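Local structure of EDTA monooxygenase (5DQP) at residues 329-332 and 333-336; 305-309 and 310-314; 254-258 and 259-263. The protein is an EDTA-degrading monooxygenase of the luciferase-like family that probably uses reduced FMN, supplied through a partner flavin reductase, to oxidise its substrate. One frame throughout, in Å; residues are numbered along the deposited sequence.

Contact 1. Residues 329-332 and 333-336; sequences TPIG and ILKS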
loop_
_atom_site.group_PDB
_atom_site.type_symbol
_atom_site.label_atom_id
_atom_site.label_comp_id
_atom_site.label_asym_id
_atom_site.label_seq_id
_atom_site.Cartn_x
_atom_site.Cartn_y
_atom_site.Cartn_z
ATOM N N THR A 329 -3.821 -25.682 -27.757
ATOM C CA THR A 329 -2.710 -24.823 -27.369
ATOM C C THR A 329 -2.513 -23.775 -28.455
ATOM O O THR A 329 -2.341 -24.129 -29.634
ATOM C CB THR A 329 -1.419 -25.626 -27.132
ATOM O OG1 THR A 329 -1.436 -26.164 -25.803
ATOM C CG2 THR A 329 -0.190 -24.749 -27.287
ATOM N N PRO A 330 -2.530 -22.488 -28.116
ATOM C CA PRO A 330 -2.485 -21.444 -29.148
ATOM C C PRO A 330 -1.306 -21.626 -30.101
ATOM O O PRO A 330 -0.176 -21.890 -29.686
ATOM C CB PRO A 330 -2.360 -20.151 -28.334
ATOM C CG PRO A 330 -2.843 -20.519 -26.950
ATOM C CD PRO A 330 -2.450 -21.939 -26.752
ATOM N N ILE A 331 -1.594 -21.467 -31.393
ATOM C CA ILE A 331 -0.606 -21.663 -32.448
ATOM C C ILE A 331 0.645 -20.832 -32.194
ATOM O O ILE A 331 1.766 -21.271 -32.480
ATOM C CB ILE A 331 -1.234 -21.318 -33.809
ATOM C CG1 ILE A 331 -0.272 -21.650 -34.949
ATOM C CG2 ILE A 331 -1.631 -19.851 -33.835
ATOM C CD1 ILE A 331 0.129 -23.102 -34.977
ATOM N N GLY A 332 0.477 -19.614 -31.677
ATOM C CA GLY A 332 1.620 -18.747 -31.443
ATOM C C GLY A 332 2.611 -19.317 -30.449
ATOM O O GLY A 332 3.818 -19.105 -30.581
ATOM N N ILE A 333 2.125 -20.035 -29.435
ATOM C CA ILE A 333 3.032 -20.716 -28.519
ATOM C C ILE A 333 3.816 -21.788 -29.268
ATOM O O ILE A 333 5.046 -21.872 -29.167
ATOM C CB ILE A 333 2.248 -21.324 -27.339
ATOM C CG1 ILE A 333 1.292 -20.300 -26.708
ATOM C CG2 ILE A 333 3.198 -21.991 -26.334
ATOM C CD1 ILE A 333 1.805 -18.889 -26.675
ATOM N N LEU A 334 3.105 -22.628 -30.033
ATOM C CA LEU A 334 3.747 -23.715 -30.772
ATOM C C LEU A 334 4.794 -23.166 -31.728
ATOM O O LEU A 334 5.910 -23.683 -31.813
ATOM C CB LEU A 334 2.695 -24.538 -31.534
ATOM C CG LEU A 334 1.552 -25.136 -30.700
ATOM C CD1 LEU A 334 0.492 -25.817 -31.578
ATOM C CD2 LEU A 334 2.087 -26.113 -29.632
ATOM N N LYS A 335 4.455 -22.108 -32.454
ATOM C CA LYS A 335 5.419 -21.550 -33.392
ATOM C C LYS A 335 6.632 -20.973 -32.663
ATOM O O LYS A 335 7.761 -21.049 -33.165
ATOM C CB LYS A 335 4.747 -20.494 -34.263
ATOM C CG LYS A 335 5.581 -20.131 -35.465
ATOM C CD LYS A 335 5.971 -21.394 -36.245
ATOM C CE LYS A 335 7.316 -21.249 -36.965
ATOM N NZ LYS A 335 8.407 -20.980 -35.990
ATOM N N SER A 336 6.426 -20.430 -31.466
ATOM C CA SER A 336 7.550 -19.919 -30.695
ATOM C C SER A 336 8.495 -21.047 -30.318
ATOM O O SER A 336 9.719 -20.899 -30.380
ATOM C CB SER A 336 7.046 -19.205 -29.445
ATOM O OG SER A 336 8.138 -18.644 -28.752
#
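The carbonyl oxygen of Pro-330 turns into the first turn of helix 331-344 and meets two amides there, Ile-333 N at 3.0 Å and Leu-334 N at 3.4 Å, both bonds weak. Pro-330 is thus the N-cap of the helix, a position it fills with its backbone, having no polar side chain to offer the amides. One residue on, the regular alpha-helical pattern is established: Lys-335 N gives a straight 2.8 Å bond to Ile-331 O, the donor lying nearly in line with the carbonyl. Ser-336 N follows with a bond to Gly-332 O, here from above the carbonyl plane, 36° out of it.

Two apolar patches flank this turn. Thr-329, just ahead of the cap, has its CG2 methyl anti to the backbone N and its OG1 beside that N (chi1 -83°), which sends the methyl toward the side chain of Leu-334. CG2 comes within 3.5 Å of Leu-334 CD2, the two side chains crossing at a slant. Leu-334 is the buried member of the contact, and it also packs on Leu-323 in the preceding loop. On Thr-329 itself, the backbone N is hydrogen-bonded to Ser-327 OG. The second patch is formed by Pro-330 and Ile-333, whose side chains run side by side in the same direction; the pyrrolidine CB, CG and CD all approach CG1 of Ile-333. A PE4 molecule, probably from the crystallisation liquor, lies against the Ile-333 side chain. More loosely, Leu-334 reaches back toward the start of the helix, its CD1 coming to 4.4 Å from Ile-331 CD1.

Contact 2. Residues 305-309 and 310-314; sequences IDLER and INVDQ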
loop_
_atom_site.group_PDB
_atom_site.type_symbol
_atom_site.label_atom_id
_atom_site.label_comp_id
_atom_site.label_asym_id
_atom_site.label_seq_id
_atom_site.Cartn_x
_atom_site.Cartn_y
_atom_site.Cartn_z
ATOM N N ILE A 305 5.898 -34.037 -33.721
ATOM C CA ILE A 305 7.166 -34.727 -33.923
ATOM C C ILE A 305 6.943 -36.228 -33.755
ATOM O O ILE A 305 6.504 -36.686 -32.692
ATOM C CB ILE A 305 8.229 -34.217 -32.939
ATOM C CG1 ILE A 305 8.639 -32.775 -33.291
ATOM C CG2 ILE A 305 9.425 -35.175 -32.928
ATOM C CD1 ILE A 305 9.395 -32.052 -32.193
ATOM N N ASP A 306 7.267 -37.000 -34.794
ATOM C CA ASP A 306 7.035 -38.451 -34.797
ATOM C C ASP A 306 8.170 -39.163 -34.060
ATOM O O ASP A 306 9.238 -39.407 -34.621
ATOM C CB ASP A 306 6.900 -38.956 -36.234
ATOM C CG ASP A 306 6.722 -40.468 -36.312
ATOM O OD1 ASP A 306 6.512 -41.107 -35.258
ATOM O OD2 ASP A 306 6.786 -41.022 -37.429
ATOM N N LEU A 307 7.941 -39.536 -32.812
ATOM C CA LEU A 307 9.034 -40.128 -32.033
ATOM C C LEU A 307 9.384 -41.538 -32.442
ATOM O O LEU A 307 10.169 -42.167 -31.710
ATOM C CB LEU A 307 8.709 -40.122 -30.541
ATOM C CG LEU A 307 8.680 -38.765 -29.845
ATOM C CD1 LEU A 307 8.320 -38.973 -28.401
ATOM C CD2 LEU A 307 10.013 -38.031 -29.990
ATOM N N GLU A 308 8.823 -42.076 -33.499
ATOM C CA GLU A 308 9.343 -43.305 -34.063
ATOM C C GLU A 308 10.450 -43.094 -35.072
ATOM O O GLU A 308 11.258 -43.954 -35.251
ATOM C CB GLU A 308 8.242 -44.140 -34.666
ATOM C CG GLU A 308 7.642 -45.092 -33.675
ATOM C CD GLU A 308 7.010 -44.390 -32.507
ATOM O OE1 GLU A 308 7.730 -43.907 -31.603
ATOM O OE2 GLU A 308 5.784 -44.309 -32.499
ATOM N N ARG A 309 10.444 -41.966 -35.746
ATOM C CA ARG A 309 11.495 -41.585 -36.667
ATOM C C ARG A 309 12.511 -40.632 -36.051
ATOM O O ARG A 309 13.624 -40.520 -36.579
ATOM C CB ARG A 309 10.889 -40.937 -37.920
ATOM C CG ARG A 309 10.088 -41.894 -38.789
ATOM C CD ARG A 309 9.572 -41.217 -40.057
ATOM N NE ARG A 309 9.296 -42.203 -41.100
ATOM C CZ ARG A 309 8.081 -42.614 -41.458
ATOM N NH1 ARG A 309 7.944 -43.524 -42.416
ATOM N NH2 ARG A 309 7.000 -42.110 -40.876
ATOM N N ILE A 310 12.161 -39.951 -34.957
ATOM C CA ILE A 310 12.980 -38.889 -34.379
ATOM C C ILE A 310 13.324 -39.291 -32.948
ATOM O O ILE A 310 12.427 -39.570 -32.144
ATOM C CB ILE A 310 12.259 -37.525 -34.415
ATOM C CG1 ILE A 310 11.850 -37.165 -35.837
ATOM C CG2 ILE A 310 13.163 -36.404 -33.927
ATOM C CD1 ILE A 310 13.019 -36.876 -36.737
ATOM N N ASN A 311 14.618 -39.333 -32.643
ATOM C CA ASN A 311 15.088 -39.528 -31.277
ATOM C C ASN A 311 14.902 -38.243 -30.474
ATOM O O ASN A 311 15.076 -37.140 -31.000
ATOM C CB ASN A 311 16.568 -39.931 -31.307
ATOM C CG ASN A 311 17.139 -40.237 -29.930
ATOM O OD1 ASN A 311 17.495 -39.335 -29.177
ATOM N ND2 ASN A 311 17.246 -41.517 -29.606
ATOM N N VAL A 312 14.553 -38.378 -29.191
ATOM C CA VAL A 312 14.379 -37.188 -28.359
ATOM C C VAL A 312 15.681 -36.448 -28.091
ATOM O O VAL A 312 15.643 -35.326 -27.575
ATOM C CB VAL A 312 13.699 -37.499 -27.004
ATOM C CG1 VAL A 312 12.344 -38.143 -27.235
ATOM C CG2 VAL A 312 14.584 -38.365 -26.114
ATOM N N ASP A 313 16.828 -37.019 -28.449
ATOM C CA ASP A 313 18.100 -36.347 -28.236
ATOM C C ASP A 313 18.702 -35.772 -29.509
ATOM O O ASP A 313 19.726 -35.079 -29.441
ATOM C CB ASP A 313 19.088 -37.303 -27.576
ATOM C CG ASP A 313 18.804 -37.479 -26.096
ATOM O OD1 ASP A 313 18.657 -36.449 -25.393
ATOM O OD2 ASP A 313 18.710 -38.641 -25.630
ATOM N N GLN A 314 18.088 -36.006 -30.656
ATOM C CA GLN A 314 18.678 -35.497 -31.870
ATOM C C GLN A 314 18.287 -34.041 -32.117
ATOM O O GLN A 314 17.197 -33.585 -31.754
ATOM C CB GLN A 314 18.289 -36.387 -33.047
ATOM C CG GLN A 314 16.984 -36.135 -33.671
ATOM C CD GLN A 314 16.739 -37.175 -34.786
ATOM O OE1 GLN A 314 16.583 -38.378 -34.509
ATOM N NE2 GLN A 314 16.750 -36.721 -36.041
HETATM O O HOH W 1 16.026 -39.519 -37.455
#
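With CG1 anti to its carbonyl carbon (chi1 -56°), Ile-310 turns its CG2 branch toward Ile-305, whose own CG2 lies anti to the backbone N. The two side chains cross at about a right angle, Ile-305 CG2 resting 4.0 Å from Ile-310 CB. The chain between them is folded by an Asx turn, in which Glu-308 N donates to Asp-306 OD1 from above the carboxylate plane. The backbone oxygen of Asp-306 is gripped twice, by Arg-309 N and by Ile-310 N. The second of these bonds, 3.0 Å from Ile-310 N to Asp-306 O, lies in the carbonyl plane but is bent at the hydrogen (135°).

A type I beta turn from Asn-311 to Gln-314 follows directly. Asn-311 OD1 and Asp-313 N fit a second Asx turn, though their modelled separation is suspiciously short and its detail doubtful. The Gln-314 side chain, extended beyond CG, runs back alongside the turn, so that OE1 accepts from the backbone N of Asn-311 at 2.9 Å. Its NE2 donates to a water that in turn donates to Arg-309 O, tying the two turns together.

Leu-307 and Val-312, with Ile-305, face helices 292-303 and 348-354: Leu-307 touches Ser-300 and Leu-348, Val-312 touches Ile-296 and Arg-349. Leu-307 CD2 presses 3.6 Å from Val-312 CG1 and equally near Ile-310 O. Ile-310 O also receives a CA-H...O contact, 3.4 Å from Leu-307 CA.

Contact 3. Residues 254-258 and 259-263; sequences QGRPE and GSTLV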
loop_
_atom_site.group_PDB
_atom_site.type_symbol
_atom_site.label_atom_id
_atom_site.label_comp_id
_atom_site.label_asym_id
_atom_site.label_seq_id
_atom_site.Cartn_x
_atom_site.Cartn_y
_atom_site.Cartn_z
ATOM N N GLN A 254 4.341 7.226 -31.658
ATOM C CA GLN A 254 3.425 8.014 -30.835
ATOM C C GLN A 254 3.992 9.380 -30.478
ATOM O O GLN A 254 3.327 10.148 -29.767
ATOM C CB GLN A 254 3.078 7.265 -29.543
ATOM C CG GLN A 254 2.385 5.941 -29.735
ATOM C CD GLN A 254 0.916 6.100 -30.044
ATOM O OE1 GLN A 254 0.211 6.885 -29.411
ATOM N NE2 GLN A 254 0.447 5.357 -31.027
ATOM N N GLY A 255 5.191 9.693 -30.952
ATOM C CA GLY A 255 5.850 10.952 -30.655
ATOM C C GLY A 255 6.641 10.995 -29.364
ATOM O O GLY A 255 7.053 12.086 -28.953
ATOM N N ARG A 256 6.872 9.849 -28.708
ATOM C CA ARG A 256 7.594 9.845 -27.439
ATOM C C ARG A 256 9.088 10.034 -27.666
ATOM O O ARG A 256 9.600 9.764 -28.755
ATOM C CB ARG A 256 7.321 8.548 -26.681
ATOM C CG ARG A 256 5.864 8.472 -26.270
ATOM C CD ARG A 256 5.511 7.155 -25.678
ATOM N NE ARG A 256 6.205 6.916 -24.417
ATOM C CZ ARG A 256 6.268 5.717 -23.849
ATOM N NH1 ARG A 256 5.681 4.683 -24.445
ATOM N NH2 ARG A 256 6.913 5.548 -22.704
ATOM N N PRO A 257 9.804 10.552 -26.666
ATOM C CA PRO A 257 11.238 10.808 -26.847
ATOM C C PRO A 257 12.004 9.512 -26.991
ATOM O O PRO A 257 11.611 8.475 -26.454
ATOM C CB PRO A 257 11.646 11.535 -25.562
ATOM C CG PRO A 257 10.586 11.179 -24.552
ATOM C CD PRO A 257 9.317 10.947 -25.334
ATOM N N GLU A 258 13.115 9.580 -27.717
ATOM C CA GLU A 258 14.003 8.430 -27.794
ATOM C C GLU A 258 14.441 8.018 -26.390
ATOM O O GLU A 258 14.499 8.837 -25.467
ATOM C CB GLU A 258 15.229 8.753 -28.651
ATOM C CG GLU A 258 14.924 9.326 -30.038
ATOM C CD GLU A 258 14.139 8.365 -30.924
ATOM O OE1 GLU A 258 12.994 8.709 -31.314
ATOM O OE2 GLU A 258 14.671 7.273 -31.231
ATOM N N GLY A 259 14.772 6.736 -26.238
ATOM C CA GLY A 259 15.099 6.212 -24.923
ATOM C C GLY A 259 13.917 6.164 -23.972
ATOM O O GLY A 259 14.097 6.227 -22.758
ATOM N N SER A 260 12.708 6.074 -24.497
ATOM C CA SER A 260 11.510 6.073 -23.677
ATOM C C SER A 260 11.132 4.687 -23.155
ATOM O O SER A 260 10.291 4.598 -22.258
ATOM C CB SER A 260 10.344 6.620 -24.498
ATOM O OG SER A 260 10.044 5.677 -25.532
ATOM N N THR A 261 11.727 3.614 -23.689
ATOM C CA THR A 261 11.210 2.255 -23.570
ATOM C C THR A 261 12.347 1.254 -23.372
ATOM O O THR A 261 13.290 1.196 -24.168
ATOM C CB THR A 261 10.409 1.874 -24.831
ATOM O OG1 THR A 261 9.284 2.756 -24.977
ATOM C CG2 THR A 261 9.931 0.417 -24.762
ATOM N N LEU A 262 12.242 0.465 -22.314
ATOM C CA LEU A 262 13.105 -0.677 -22.063
ATOM C C LEU A 262 12.260 -1.941 -22.144
ATOM O O LEU A 262 11.123 -1.958 -21.659
ATOM C CB LEU A 262 13.772 -0.558 -20.688
ATOM C CG LEU A 262 14.611 0.706 -20.429
ATOM C CD1 LEU A 262 14.988 0.753 -18.962
ATOM C CD2 LEU A 262 15.868 0.687 -21.275
ATOM N N VAL A 263 12.804 -2.983 -22.788
ATOM C CA VAL A 263 12.185 -4.305 -22.867
ATOM C C VAL A 263 12.993 -5.289 -22.022
ATOM O O VAL A 263 14.213 -5.434 -22.206
ATOM C CB VAL A 263 12.086 -4.798 -24.328
ATOM C CG1 VAL A 263 11.490 -6.206 -24.389
ATOM C CG2 VAL A 263 11.273 -3.832 -25.171
HETATM O O HOH W 2 6.826 1.676 -25.048
HETATM O O HOH W 3 9.426 6.940 -21.126
#
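Ser-260 O accepts a 2.7 Å bond from a water, which itself accepts from Arg-256 NH2, linking the guanidinium to the backbone of Ser-260. A second water lies between Thr-261 OG1 and Arg-256 NH1, the latter bond weak. The arginine chain is bent at chi3 (65°), which folds its flat end back over Ser-260; the serine OG sits 4.0 Å above the guanidinium plane, over its centre. Ser-260 OG also shares a 3.1 Å hydrogen bond with Thr-261 OG1. These residues form the alpha-to-beta connection of a TIM-barrel fold, leading from helix 237-253 into barrel strand 262-271. The helix ends in a Schellman motif at Gly-255, while Gly-259 supplies a second positive phi just before Ser-260. Arg-256 finds its main polar partners at the end of helix 217-226 and just beyond it, NH1 donating to Ser-224 O and NH2 to Gly-227 O. A leucine in place of Arg-256 would probably leave these two carbonyls without their donor, and the waters at Ser-260 O and Thr-261 OG1 without the N-H groups they accept from. Glu-258 turns elsewhere, its OE2 salt-bridged to Arg-252 NH1 in the helix.

All three are local contacts between residues close in sequence, and none touches another. Contact 3 belongs to the barrel itself, at the entry to strand 262-271. Contacts 2 and 1 lie in the long segment between strands 262-271 and 358-360, contact 2 in the loop after helix 292-303 and contact 1 at the start of helix 331-344; their centres are about 20 Å apart and their nearest atoms about 9 Å. The centre of contact 3 is about 29 Å from that of contact 1 and about 45 Å from that of contact 2. Contact 1 comes nearest the predicted FMN site, the Ile-333 side chain being about 11 Å from that of Ser-216; the others are remote.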